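Local coordinates for protein aspartate aminotransferase (Rhodobacter sphaeroides, PDB 3NRA) that probably catalyses the pyridoxal-phosphate-dependent transfer of the amino group of L-aspartate to 2-oxoglutarate, yielding oxaloacetate and L-glutamate, at residues Leu86-Leu91 with Asp103-Thr108; Ala93-Pro98 with Ala217-Ser222; Ala97-Arg102 with Val264-Arg269; Ser186-Pro191 with Ala229-Leu234. All blocks are in the same frame, centred on the assembly; numbering follows the deposited sequence. Where two conformers were deposited one is given.

Contact 1 of 4, residues Leu86-Leu91 with Asp103-Thr108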
loop_
_atom_site.group_PDB
_atom_site.type_symbol
_atom_site.label_atom_id
_atom_site.label_comp_id
_atom_site.label_asym_id
_atom_site.label_seq_id
_atom_site.Cartn_x
_atom_site.Cartn_y
_atom_site.Cartn_z
ATOM N N LEU B 86 -14.280 -15.857 -7.636
ATOM C CA LEU B 86 -15.172 -16.189 -6.507
ATOM C C LEU B 86 -15.934 -14.940 -6.043
ATOM O O LEU B 86 -17.108 -15.015 -5.726
ATOM C CB LEU B 86 -14.402 -16.753 -5.311
ATOM C CG LEU B 86 -14.308 -18.255 -5.077
ATOM C CD1 LEU B 86 -13.409 -18.490 -3.840
ATOM C CD2 LEU B 86 -15.706 -18.948 -4.884
ATOM N N LEU B 87 -15.250 -13.806 -5.969
ATOM C CA LEU B 87 -15.829 -12.622 -5.318
ATOM C C LEU B 87 -16.870 -11.903 -6.173
ATOM O O LEU B 87 -17.869 -11.407 -5.645
ATOM C CB LEU B 87 -14.745 -11.645 -4.909
ATOM C CG LEU B 87 -13.906 -11.938 -3.663
ATOM C CD1 LEU B 87 -12.961 -10.697 -3.419
ATOM C CD2 LEU B 87 -14.741 -12.210 -2.442
ATOM N N ALA B 88 -16.650 -11.862 -7.486
ATOM C CA ALA B 88 -17.473 -11.041 -8.390
ATOM C C ALA B 88 -18.979 -11.356 -8.279
ATOM O O ALA B 88 -19.802 -10.423 -8.164
ATOM C CB ALA B 88 -16.974 -11.193 -9.866
ATOM N N PRO B 89 -19.354 -12.674 -8.290
ATOM C CA PRO B 89 -20.776 -13.033 -8.082
ATOM C C PRO B 89 -21.306 -12.593 -6.723
ATOM O O PRO B 89 -22.442 -12.137 -6.625
ATOM C CB PRO B 89 -20.785 -14.570 -8.204
ATOM C CG PRO B 89 -19.574 -14.903 -8.998
ATOM C CD PRO B 89 -18.543 -13.850 -8.653
ATOM N N ARG B 90 -20.469 -12.664 -5.694
ATOM C CA ARG B 90 -20.883 -12.267 -4.342
ATOM C C ARG B 90 -21.110 -10.759 -4.250
ATOM O O ARG B 90 -22.131 -10.302 -3.711
ATOM C CB ARG B 90 -19.857 -12.719 -3.316
ATOM C CG ARG B 90 -19.587 -14.228 -3.372
ATOM C CD ARG B 90 -18.730 -14.708 -2.280
ATOM N NE ARG B 90 -18.447 -16.141 -2.445
ATOM C CZ ARG B 90 -17.515 -16.828 -1.771
ATOM N NH1 ARG B 90 -16.709 -16.235 -0.871
ATOM N NH2 ARG B 90 -17.344 -18.105 -2.040
ATOM N N LEU B 91 -20.175 -10.002 -4.803
ATOM C CA LEU B 91 -20.275 -8.556 -4.856
ATOM C C LEU B 91 -21.388 -8.093 -5.803
ATOM O O LEU B 91 -22.002 -7.059 -5.562
ATOM C CB LEU B 91 -18.932 -7.946 -5.287
ATOM C CG LEU B 91 -17.780 -8.086 -4.298
ATOM C CD1 LEU B 91 -16.422 -7.700 -4.956
ATOM C CD2 LEU B 91 -18.020 -7.236 -3.006
ATOM N N ASP B 103 -11.803 -7.692 -15.762
ATOM C CA ASP B 103 -11.385 -6.316 -16.050
ATOM C C ASP B 103 -12.040 -5.235 -15.179
ATOM O O ASP B 103 -11.694 -4.056 -15.305
ATOM C CB ASP B 103 -11.645 -6.000 -17.525
ATOM C CG ASP B 103 -11.000 -7.015 -18.465
ATOM O OD1 ASP B 103 -9.872 -7.454 -18.175
ATOM O OD2 ASP B 103 -11.617 -7.358 -19.491
ATOM N N GLY B 104 -12.978 -5.614 -14.312
ATOM C CA GLY B 104 -13.704 -4.627 -13.515
ATOM C C GLY B 104 -13.605 -4.800 -12.012
ATOM O O GLY B 104 -14.498 -4.361 -11.291
ATOM N N LEU B 105 -12.543 -5.469 -11.537
ATOM C CA LEU B 105 -12.414 -5.831 -10.108
ATOM C C LEU B 105 -10.944 -5.897 -9.725
ATOM O O LEU B 105 -10.198 -6.623 -10.318
ATOM C CB LEU B 105 -13.084 -7.161 -9.805
ATOM C CG LEU B 105 -12.988 -7.668 -8.355
ATOM C CD1 LEU B 105 -13.564 -6.634 -7.308
ATOM C CD2 LEU B 105 -13.689 -8.995 -8.230
ATOM N N ILE B 106 -10.555 -5.093 -8.739
ATOM C CA ILE B 106 -9.186 -5.058 -8.243
ATOM C C ILE B 106 -9.220 -5.322 -6.756
ATOM O O ILE B 106 -10.146 -4.851 -6.069
ATOM C CB ILE B 106 -8.500 -3.684 -8.538
ATOM C CG1 ILE B 106 -7.033 -3.718 -8.150
ATOM C CG2 ILE B 106 -9.219 -2.540 -7.823
ATOM C CD1 ILE B 106 -6.197 -2.445 -8.646
ATOM N N ILE B 107 -8.246 -6.131 -6.277
ATOM C CA ILE B 107 -8.002 -6.326 -4.864
ATOM C C ILE B 107 -6.824 -5.467 -4.401
ATOM O O ILE B 107 -5.756 -5.497 -5.014
ATOM C CB ILE B 107 -7.672 -7.766 -4.538
ATOM C CG1 ILE B 107 -8.778 -8.714 -5.067
ATOM C CG2 ILE B 107 -7.494 -7.920 -2.993
ATOM C CD1 ILE B 107 -8.492 -10.234 -4.812
ATOM N N THR B 108 -7.015 -4.758 -3.278
ATOM C CA THR B 108 -6.153 -3.636 -2.876
ATOM C C THR B 108 -5.722 -3.765 -1.396
ATOM O O THR B 108 -6.369 -4.514 -0.611
ATOM C CB THR B 108 -6.897 -2.289 -2.998
ATOM O OG1 THR B 108 -8.092 -2.354 -2.227
ATOM C CG2 THR B 108 -7.249 -1.956 -4.462
#
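Leu105 reaches from strand 105-108 to Leu87, Ala88 and Leu91 on helix 81-95, an alpha-on-beta packing against the edge strand of the chain's seven-stranded sheet, the core of the large domain of a fold-type I PLP enzyme. The helix segment lies across the strand at 107°, its axis 10.1 Å away, and the three residues that Leu105 meets, two neighbours and one a turn further on, lie on one side of the helix. The contact is wholly apolar. With CG of Leu105 set anti to its N (chi1 178°), the two methyls fork toward the helix and divide the work. CD1 meets CD1 of Leu91 at 3.9 Å, the two side chains crossing at about a right angle. CD2 goes to the preceding turn, 4.3 Å from CB of Ala88 and 4.4 Å from CB of Leu87. Phe266 of the neighbouring strand 263-267 touches both Leu91 and Leu105 and adds its ring to this buried cluster.

No hydrogen bond joins the two segments. Ile106 pairs with Ala265 in the sheet. The helix is kinked at Pro89, whose ring nitrogen has no hydrogen to give, yet the turn is taken up again at once, with Leu91 N bonded to Leu87 O at 2.8 Å.

Contact 2 of 4, residues Ala93-Pro98 with Ala217-Ser222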
loop_
_atom_site.group_PDB
_atom_site.type_symbol
_atom_site.label_atom_id
_atom_site.label_comp_id
_atom_site.label_asym_id
_atom_site.label_seq_id
_atom_site.Cartn_x
_atom_site.Cartn_y
_atom_site.Cartn_z
ATOM N N ALA B 93 -24.274 -9.892 -6.294
ATOM C CA ALA B 93 -25.473 -10.186 -5.504
ATOM C C ALA B 93 -25.682 -9.130 -4.417
ATOM O O ALA B 93 -26.769 -8.625 -4.266
ATOM C CB ALA B 93 -25.367 -11.578 -4.880
ATOM N N PHE B 94 -24.599 -8.754 -3.730
ATOM C CA PHE B 94 -24.657 -7.739 -2.669
ATOM C C PHE B 94 -25.135 -6.380 -3.166
ATOM O O PHE B 94 -26.057 -5.816 -2.599
ATOM C CB PHE B 94 -23.296 -7.585 -1.970
ATOM C CG PHE B 94 -23.329 -6.631 -0.811
ATOM C CD1 PHE B 94 -24.184 -6.855 0.265
ATOM C CD2 PHE B 94 -22.589 -5.445 -0.840
ATOM C CE1 PHE B 94 -24.238 -5.953 1.331
ATOM C CE2 PHE B 94 -22.641 -4.548 0.219
ATOM C CZ PHE B 94 -23.469 -4.796 1.299
ATOM N N THR B 95 -24.530 -5.888 -4.243
ATOM C CA THR B 95 -24.835 -4.541 -4.779
ATOM C C THR B 95 -25.993 -4.496 -5.813
ATOM O O THR B 95 -26.448 -3.426 -6.175
ATOM C CB THR B 95 -23.584 -3.917 -5.440
ATOM O OG1 THR B 95 -23.128 -4.754 -6.526
ATOM C CG2 THR B 95 -22.470 -3.734 -4.420
ATOM N N GLY B 96 -26.464 -5.652 -6.265
ATOM C CA GLY B 96 -27.613 -5.700 -7.201
ATOM C C GLY B 96 -27.289 -5.264 -8.633
ATOM O O GLY B 96 -28.171 -4.821 -9.355
ATOM N N ALA B 97 -26.016 -5.379 -9.031
ATOM C CA ALA B 97 -25.601 -5.116 -10.420
ATOM C C ALA B 97 -24.386 -5.993 -10.788
ATOM O O ALA B 97 -23.664 -6.453 -9.901
ATOM C CB ALA B 97 -25.274 -3.614 -10.625
ATOM N N PRO B 98 -24.164 -6.226 -12.095
ATOM C CA PRO B 98 -23.045 -7.055 -12.536
ATOM C C PRO B 98 -21.663 -6.570 -12.074
ATOM O O PRO B 98 -21.446 -5.365 -11.917
ATOM C CB PRO B 98 -23.143 -6.974 -14.082
ATOM C CG PRO B 98 -24.527 -6.810 -14.335
ATOM C CD PRO B 98 -25.046 -5.908 -13.228
ATOM N N ALA B 217 -17.953 5.638 -4.931
ATOM C CA ALA B 217 -18.839 5.391 -3.791
ATOM C C ALA B 217 -18.135 4.473 -2.784
ATOM O O ALA B 217 -17.837 3.317 -3.088
ATOM C CB ALA B 217 -20.132 4.770 -4.253
ATOM N N ASP B 218 -17.808 5.028 -1.612
ATOM C CA ASP B 218 -17.076 4.301 -0.575
ATOM C C ASP B 218 -18.107 3.646 0.388
ATOM O O ASP B 218 -18.633 4.286 1.317
ATOM C CB ASP B 218 -16.119 5.266 0.160
ATOM C CG ASP B 218 -15.206 4.559 1.161
ATOM O OD1 ASP B 218 -15.489 3.411 1.521
ATOM O OD2 ASP B 218 -14.212 5.183 1.603
ATOM N N GLN B 219 -18.355 2.360 0.157
ATOM C CA GLN B 219 -19.379 1.607 0.854
ATOM C C GLN B 219 -18.775 0.662 1.851
ATOM O O GLN B 219 -19.353 -0.409 2.157
ATOM C CB GLN B 219 -20.238 0.857 -0.164
ATOM C CG GLN B 219 -20.765 1.755 -1.333
ATOM C CD GLN B 219 -21.878 1.075 -2.155
ATOM O OE1 GLN B 219 -22.611 1.736 -2.900
ATOM N NE2 GLN B 219 -22.018 -0.254 -1.992
ATOM N N LEU B 220 -17.651 1.083 2.427
ATOM C CA LEU B 220 -16.855 0.261 3.350
ATOM C C LEU B 220 -17.687 -0.423 4.411
ATOM O O LEU B 220 -17.478 -1.622 4.696
ATOM C CB LEU B 220 -15.807 1.125 4.038
ATOM C CG LEU B 220 -14.813 0.454 5.014
ATOM C CD1 LEU B 220 -15.426 0.325 6.445
ATOM C CD2 LEU B 220 -14.280 -0.898 4.485
ATOM N N TYR B 221 -18.589 0.331 5.049
ATOM C CA TYR B 221 -19.318 -0.209 6.201
ATOM C C TYR B 221 -20.786 -0.604 5.853
ATOM O O TYR B 221 -21.603 -0.850 6.750
ATOM C CB TYR B 221 -19.263 0.797 7.385
ATOM C CG TYR B 221 -18.694 0.252 8.685
ATOM C CD1 TYR B 221 -18.960 -1.039 9.112
ATOM C CD2 TYR B 221 -17.922 1.063 9.526
ATOM C CE1 TYR B 221 -18.500 -1.501 10.346
ATOM C CE2 TYR B 221 -17.413 0.579 10.728
ATOM C CZ TYR B 221 -17.717 -0.687 11.135
ATOM O OH TYR B 221 -17.218 -1.167 12.359
ATOM N N SER B 222 -21.073 -0.750 4.560
ATOM C CA SER B 222 -22.453 -0.912 4.067
ATOM C C SER B 222 -23.056 -2.260 4.410
ATOM O O SER B 222 -24.251 -2.388 4.443
ATOM C CB SER B 222 -22.508 -0.709 2.549
ATOM O OG SER B 222 -21.668 -1.656 1.882
#
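Phe94, in the last turn of helix 81-95, sets the far edge of its ring against Ser222. Its CB heads toward segment 217-222, and chi1 of -176°, which places CG opposite the backbone N, carries the ring outward from the helix. CB and CG meet nothing of that segment; contact begins further along. CE2 is 3.5 Å from Ser222 OG and CZ, at the tip, is 3.7 Å from the same oxygen, which lies in the ring plane. CZ also comes within 4.0 Å of the carbonyl carbon of Ser222. Other neighbours share the ring: His233 meets it in a T-shaped pair and Phe298 with planes at about 45°.

The Ser222 hydroxyl is fixed by its own turn. It donates to Gln219 O at 2.6 Å, in the carbonyl plane and on a lone pair, while Ser222 N reaches the same oxygen at 3.0 Å, closing a type I beta turn. With an alanine at Ser222, Gln219 O would probably lose one of these two donors and a gap would open along the CE2-CZ edge. Alongside, Thr95 CG2 stands 4.3 Å from Gln219 NE2, whose polar partner is His233 ND1.

The turn follows strand 214-218, where Asp218 OD2 is hydrogen-bonded to N1 of the cofactor-modified lysine at position 253, the aspartate-pyridine pairing characteristic of this family. Because the hydroxyl proton is committed to Gln219 O, the oxygen probably turns its electron-rich side to the weakly positive ring edge, a mild attraction without a hydrogen bond.

Contact 3 of 4, residues Ala97-Arg102 with Val264-Arg269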
loop_
_atom_site.group_PDB
_atom_site.type_symbol
_atom_site.label_atom_id
_atom_site.label_comp_id
_atom_site.label_asym_id
_atom_site.label_seq_id
_atom_site.Cartn_x
_atom_site.Cartn_y
_atom_site.Cartn_z
ATOM N N ALA B 97 -26.016 -5.379 -9.031
ATOM C CA ALA B 97 -25.601 -5.116 -10.420
ATOM C C ALA B 97 -24.386 -5.993 -10.788
ATOM O O ALA B 97 -23.664 -6.453 -9.901
ATOM C CB ALA B 97 -25.274 -3.614 -10.625
ATOM N N PRO B 98 -24.164 -6.226 -12.095
ATOM C CA PRO B 98 -23.045 -7.055 -12.536
ATOM C C PRO B 98 -21.663 -6.570 -12.074
ATOM O O PRO B 98 -21.446 -5.365 -11.917
ATOM C CB PRO B 98 -23.143 -6.974 -14.082
ATOM C CG PRO B 98 -24.527 -6.810 -14.335
ATOM C CD PRO B 98 -25.046 -5.908 -13.228
ATOM N N VAL B 99 -20.771 -7.525 -11.841
ATOM C CA VAL B 99 -19.389 -7.263 -11.524
ATOM C C VAL B 99 -18.533 -8.125 -12.459
ATOM O O VAL B 99 -18.792 -9.332 -12.631
ATOM C CB VAL B 99 -19.071 -7.602 -10.022
ATOM C CG1 VAL B 99 -17.613 -7.471 -9.752
ATOM C CG2 VAL B 99 -19.859 -6.667 -9.086
ATOM N N ASP B 100 -17.537 -7.503 -13.059
ATOM C CA ASP B 100 -16.653 -8.153 -13.998
ATOM C C ASP B 100 -15.336 -8.549 -13.289
ATOM O O ASP B 100 -14.484 -7.700 -13.053
ATOM C CB ASP B 100 -16.392 -7.182 -15.149
ATOM C CG ASP B 100 -15.422 -7.725 -16.190
ATOM O OD1 ASP B 100 -14.870 -8.830 -16.018
ATOM O OD2 ASP B 100 -15.206 -7.007 -17.185
ATOM N N ALA B 101 -15.177 -9.840 -12.978
ATOM C CA ALA B 101 -13.950 -10.349 -12.302
ATOM C C ALA B 101 -12.636 -10.024 -13.034
ATOM O O ALA B 101 -11.608 -9.749 -12.390
ATOM C CB ALA B 101 -14.039 -11.869 -12.102
ATOM N N ARG B 102 -12.681 -10.074 -14.363
ATOM C CA ARG B 102 -11.466 -10.035 -15.146
ATOM C C ARG B 102 -10.946 -8.606 -15.309
ATOM O O ARG B 102 -9.805 -8.343 -14.997
ATOM C CB ARG B 102 -11.680 -10.737 -16.508
ATOM C CG ARG B 102 -12.106 -12.245 -16.390
ATOM C CD ARG B 102 -11.334 -12.972 -15.260
ATOM N NE ARG B 102 -11.569 -14.411 -15.167
ATOM C CZ ARG B 102 -11.018 -15.343 -15.958
ATOM N NH1 ARG B 102 -10.279 -15.001 -17.022
ATOM N NH2 ARG B 102 -11.250 -16.640 -15.703
ATOM N N VAL B 264 -11.423 -4.003 -1.926
ATOM C CA VAL B 264 -11.658 -4.168 -3.352
ATOM C C VAL B 264 -12.246 -2.927 -3.944
ATOM O O VAL B 264 -12.872 -2.114 -3.227
ATOM C CB VAL B 264 -12.609 -5.335 -3.663
ATOM C CG1 VAL B 264 -11.996 -6.658 -3.207
ATOM C CG2 VAL B 264 -14.007 -5.076 -3.049
ATOM N N ALA B 265 -12.049 -2.779 -5.254
ATOM C CA ALA B 265 -12.730 -1.764 -6.046
ATOM C C ALA B 265 -13.292 -2.418 -7.299
ATOM O O ALA B 265 -12.680 -3.338 -7.860
ATOM C CB ALA B 265 -11.814 -0.689 -6.406
ATOM N N PHE B 266 -14.457 -1.965 -7.716
ATOM C CA PHE B 266 -15.105 -2.533 -8.886
ATOM C C PHE B 266 -16.001 -1.568 -9.578
ATOM O O PHE B 266 -16.529 -0.628 -8.964
ATOM C CB PHE B 266 -15.893 -3.834 -8.525
ATOM C CG PHE B 266 -16.808 -3.706 -7.305
ATOM C CD1 PHE B 266 -16.297 -3.866 -6.003
ATOM C CD2 PHE B 266 -18.171 -3.537 -7.463
ATOM C CE1 PHE B 266 -17.135 -3.817 -4.900
ATOM C CE2 PHE B 266 -19.009 -3.461 -6.370
ATOM C CZ PHE B 266 -18.499 -3.620 -5.078
ATOM N N GLY B 267 -16.163 -1.797 -10.868
ATOM C CA GLY B 267 -16.858 -0.874 -11.726
ATOM C C GLY B 267 -16.051 -0.577 -12.959
ATOM O O GLY B 267 -15.584 -1.499 -13.631
ATOM N N SER B 268 -15.893 0.725 -13.259
ATOM C CA SER B 268 -15.418 1.184 -14.555
ATOM C C SER B 268 -14.145 0.481 -15.022
ATOM O O SER B 268 -13.122 0.532 -14.327
ATOM C CB SER B 268 -15.129 2.676 -14.492
ATOM O OG SER B 268 -14.588 3.109 -15.724
ATOM N N ARG B 269 -14.195 -0.117 -16.210
ATOM C CA ARG B 269 -13.039 -0.816 -16.694
ATOM C C ARG B 269 -11.847 0.127 -16.985
ATOM O O ARG B 269 -10.716 -0.223 -16.656
ATOM C CB ARG B 269 -13.391 -1.704 -17.885
ATOM C CG ARG B 269 -14.199 -2.937 -17.452
ATOM C CD ARG B 269 -14.625 -3.766 -18.608
ATOM N NE ARG B 269 -15.827 -3.242 -19.207
ATOM C CZ ARG B 269 -17.051 -3.526 -18.784
ATOM N NH1 ARG B 269 -17.227 -4.334 -17.738
ATOM N NH2 ARG B 269 -18.093 -2.994 -19.396
HETATM O O HOH W 1 -17.102 -4.774 -12.259
#
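Val99 and Asp100 lie in an irregular loop that passes the end of the strand carrying Phe266, the CA atoms of Val99 and Gly267 coming closest at 6.9 Å. One water spans the gap between the backbones: it accepts from Asp100 N at 2.9 Å and, weakly, from Gly267 N. The backbone angles of Gly267 are such that a side chain there would collide with the carbonyl oxygen of Phe266.

Next to the water the contact is apolar. Val99 CG2 approaches Phe266 CD2 to 3.9 Å, the two side chains crossing at a slant. Phe266 belongs to strand 263-267, which runs antiparallel to both of its neighbours, 105-108 and 245-249, and is the one reversed strand of the seven-stranded sheet, a signature of fold-type I PLP enzymes.

Toward the surface the chemistry turns ionic. Arg269 is bent at its third torsion (chi3 -83°), and in this conformer, one of two modelled, NH1 comes within 3.4 Å of Asp100 OD2, a weak and somewhat doubtful salt bridge with the carboxylate and guanidinium planes 48° apart. The stronger partner of the guanidinium is Glu243, through NH2. The other carboxylate oxygen, Asp100 OD1, forms an Asx turn, accepting from Arg102 N at 3.0 Å from 39° above the carboxylate plane. A leucine in place of Asp100 would probably leave Arg102 N without this acceptor and Arg269 NH1 without its weak ionic mate. Just before Arg269, Ser268 N-caps helix 269-282, its OG weakly bonded to Ile271 N.

Contact 4 of 4, residues Ser186-Pro191 with Ala229-Leu234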
loop_
_atom_site.group_PDB
_atom_site.type_symbol
_atom_site.label_atom_id
_atom_site.label_comp_id
_atom_site.label_asym_id
_atom_site.label_seq_id
_atom_site.Cartn_x
_atom_site.Cartn_y
_atom_site.Cartn_z
ATOM N N SER B 186 -18.647 8.638 1.108
ATOM C CA SER B 186 -18.883 7.412 1.846
ATOM C C SER B 186 -20.378 7.227 2.156
ATOM O O SER B 186 -21.086 8.185 2.462
ATOM C CB SER B 186 -18.044 7.362 3.155
ATOM O OG SER B 186 -18.485 8.329 4.072
ATOM N N ASN B 187 -20.826 5.979 2.038
ATOM C CA ASN B 187 -22.192 5.565 2.300
ATOM C C ASN B 187 -22.165 4.140 2.872
ATOM O O ASN B 187 -21.866 3.222 2.146
ATOM C CB ASN B 187 -23.013 5.563 1.014
ATOM C CG ASN B 187 -24.464 5.280 1.266
ATOM O OD1 ASN B 187 -24.952 5.478 2.372
ATOM N ND2 ASN B 187 -25.163 4.797 0.252
ATOM N N PRO B 188 -22.449 3.966 4.193
ATOM C CA PRO B 188 -22.797 4.970 5.167
ATOM C C PRO B 188 -21.687 6.000 5.389
ATOM O O PRO B 188 -20.474 5.680 5.266
ATOM C CB PRO B 188 -23.012 4.159 6.434
ATOM C CG PRO B 188 -22.107 3.021 6.301
ATOM C CD PRO B 188 -22.283 2.653 4.842
ATOM N N ASN B 189 -22.109 7.237 5.681
ATOM C CA ASN B 189 -21.207 8.317 6.009
ATOM C C ASN B 189 -20.317 7.978 7.199
ATOM O O ASN B 189 -20.796 7.451 8.225
ATOM C CB ASN B 189 -21.999 9.583 6.290
ATOM C CG ASN B 189 -21.114 10.761 6.611
ATOM O OD1 ASN B 189 -20.945 11.121 7.789
ATOM N ND2 ASN B 189 -20.570 11.394 5.576
ATOM N N ASN B 190 -19.022 8.136 6.997
ATOM C CA ASN B 190 -18.050 8.212 8.071
ATOM C C ASN B 190 -17.731 9.700 8.131
ATOM O O ASN B 190 -17.193 10.239 7.178
ATOM C CB ASN B 190 -16.802 7.365 7.697
ATOM C CG ASN B 190 -15.712 7.354 8.783
ATOM O OD1 ASN B 190 -15.655 8.234 9.664
ATOM N ND2 ASN B 190 -14.801 6.369 8.686
ATOM N N PRO B 191 -18.080 10.382 9.232
ATOM C CA PRO B 191 -18.220 9.939 10.603
ATOM C C PRO B 191 -19.646 9.743 11.170
ATOM O O PRO B 191 -19.770 9.265 12.303
ATOM C CB PRO B 191 -17.587 11.098 11.355
ATOM C CG PRO B 191 -18.073 12.296 10.580
ATOM C CD PRO B 191 -18.028 11.872 9.164
ATOM N N ALA B 229 -33.102 -0.567 8.517
ATOM C CA ALA B 229 -32.432 0.446 7.712
ATOM C C ALA B 229 -32.486 -0.008 6.248
ATOM O O ALA B 229 -32.314 -1.185 5.952
ATOM C CB ALA B 229 -31.006 0.637 8.163
ATOM N N SER B 230 -32.759 0.934 5.351
ATOM C CA SER B 230 -32.639 0.706 3.941
ATOM C C SER B 230 -31.216 1.085 3.493
ATOM O O SER B 230 -30.496 1.792 4.200
ATOM C CB SER B 230 -33.690 1.525 3.176
ATOM O OG SER B 230 -33.177 2.834 2.866
ATOM N N TYR B 231 -30.812 0.562 2.344
ATOM C CA TYR B 231 -29.553 0.931 1.702
ATOM C C TYR B 231 -29.711 0.822 0.205
ATOM O O TYR B 231 -30.211 -0.187 -0.296
ATOM C CB TYR B 231 -28.403 0.027 2.175
ATOM C CG TYR B 231 -27.055 0.507 1.726
ATOM C CD1 TYR B 231 -26.570 0.209 0.445
ATOM C CD2 TYR B 231 -26.302 1.333 2.527
ATOM C CE1 TYR B 231 -25.345 0.669 0.012
ATOM C CE2 TYR B 231 -25.076 1.813 2.103
ATOM C CZ TYR B 231 -24.604 1.482 0.838
ATOM O OH TYR B 231 -23.381 1.959 0.426
ATOM N N THR B 232 -29.228 1.839 -0.513
ATOM C CA THR B 232 -29.330 1.890 -1.963
ATOM C C THR B 232 -27.922 2.022 -2.581
ATOM O O THR B 232 -27.142 2.923 -2.216
ATOM C CB THR B 232 -30.194 3.072 -2.388
ATOM O OG1 THR B 232 -31.372 3.094 -1.590
ATOM C CG2 THR B 232 -30.581 2.979 -3.858
ATOM N N HIS B 233 -27.620 1.135 -3.532
ATOM C CA HIS B 233 -26.318 1.089 -4.174
ATOM C C HIS B 233 -26.320 1.933 -5.429
ATOM O O HIS B 233 -26.969 1.587 -6.413
ATOM C CB HIS B 233 -25.967 -0.352 -4.526
ATOM C CG HIS B 233 -25.854 -1.247 -3.345
ATOM N ND1 HIS B 233 -24.655 -1.478 -2.704
ATOM C CD2 HIS B 233 -26.778 -2.009 -2.708
ATOM C CE1 HIS B 233 -24.852 -2.308 -1.691
ATOM N NE2 HIS B 233 -26.129 -2.656 -1.676
ATOM N N LEU B 234 -25.547 3.019 -5.407
ATOM C CA LEU B 234 -25.424 3.933 -6.572
ATOM C C LEU B 234 -25.168 3.188 -7.870
ATOM O O LEU B 234 -25.743 3.517 -8.886
ATOM C CB LEU B 234 -24.293 4.953 -6.345
ATOM C CG LEU B 234 -24.194 6.062 -7.407
ATOM C CD1 LEU B 234 -25.461 6.886 -7.406
ATOM C CD2 LEU B 234 -22.965 6.957 -7.169
HETATM O O HOH W 2 -24.430 3.722 -2.655
HETATM O O HOH W 3 -27.822 4.182 0.496
#
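The amide of Asn187 and the ring of Tyr231 lie nearly parallel, their planes 16° apart, with ND2 3.4 Å from CZ in an oblique approach. Over the centre of one ring face sits a water, while at the ring edge lie Asn187 C, Pro188 N and CG of His233. Tyr231 in turn is a face neighbour of the histidine: its CE1 stands 3.4 Å above the His233 ring, offset toward the rim.

The phenol donates to the backbone, OH to Asn187 O at 2.6 Å, from well above the carbonyl plane (51° out of it). ND2 of Asn187 is near the same hydroxyl but at a poor angle for bonding; it gives its hydrogens to two waters instead. The one over the ring, 2.7 Å from ND2, also accepts from Thr232 N; the other accepts from ND2 and Leu234 N and donates to Thr232 O, at 2.9 Å. Water thus joins the amide to the backbone of 232-234, and OD1 is held by Tyr196 N. Pro188 CD packs on Tyr231 CE2 at 4.0 Å.

Both Pro188 and Pro191 follow cis peptide bonds, and the segment runs Asn-Pro-Asn-Asn-Pro, the NPxNP motif of class I aminotransferases. Its Asn190 gives ND2 to O3 of the cofactor-modified lysine at position 253, so Tyr231 grips the start of a cofactor-binding loop.

Contacts 1 and 2 draw on successive parts of helix 81-95 and are both buried, but contact 1 is purely aliphatic whereas contact 2 sets an aromatic edge against a polar turn beside the cofactor. Contact 3, whose centre is 6 Å from that of contact 1, uses the neighbouring strand of the same sheet: Gly104 O and Gly267 N, 3.1 Å apart, probably form a hydrogen bond between the two, and its chemistry runs from apolar within to ionic at the surface. Contact 4, partly buried, joins two loops through an aromatic hydroxyl and water; it meets contact 2 where Asp218 O is 2.9 Å from Asn187 N, a probable hydrogen bond. Contacts 2 and 4 together flank the cofactor end of the fold.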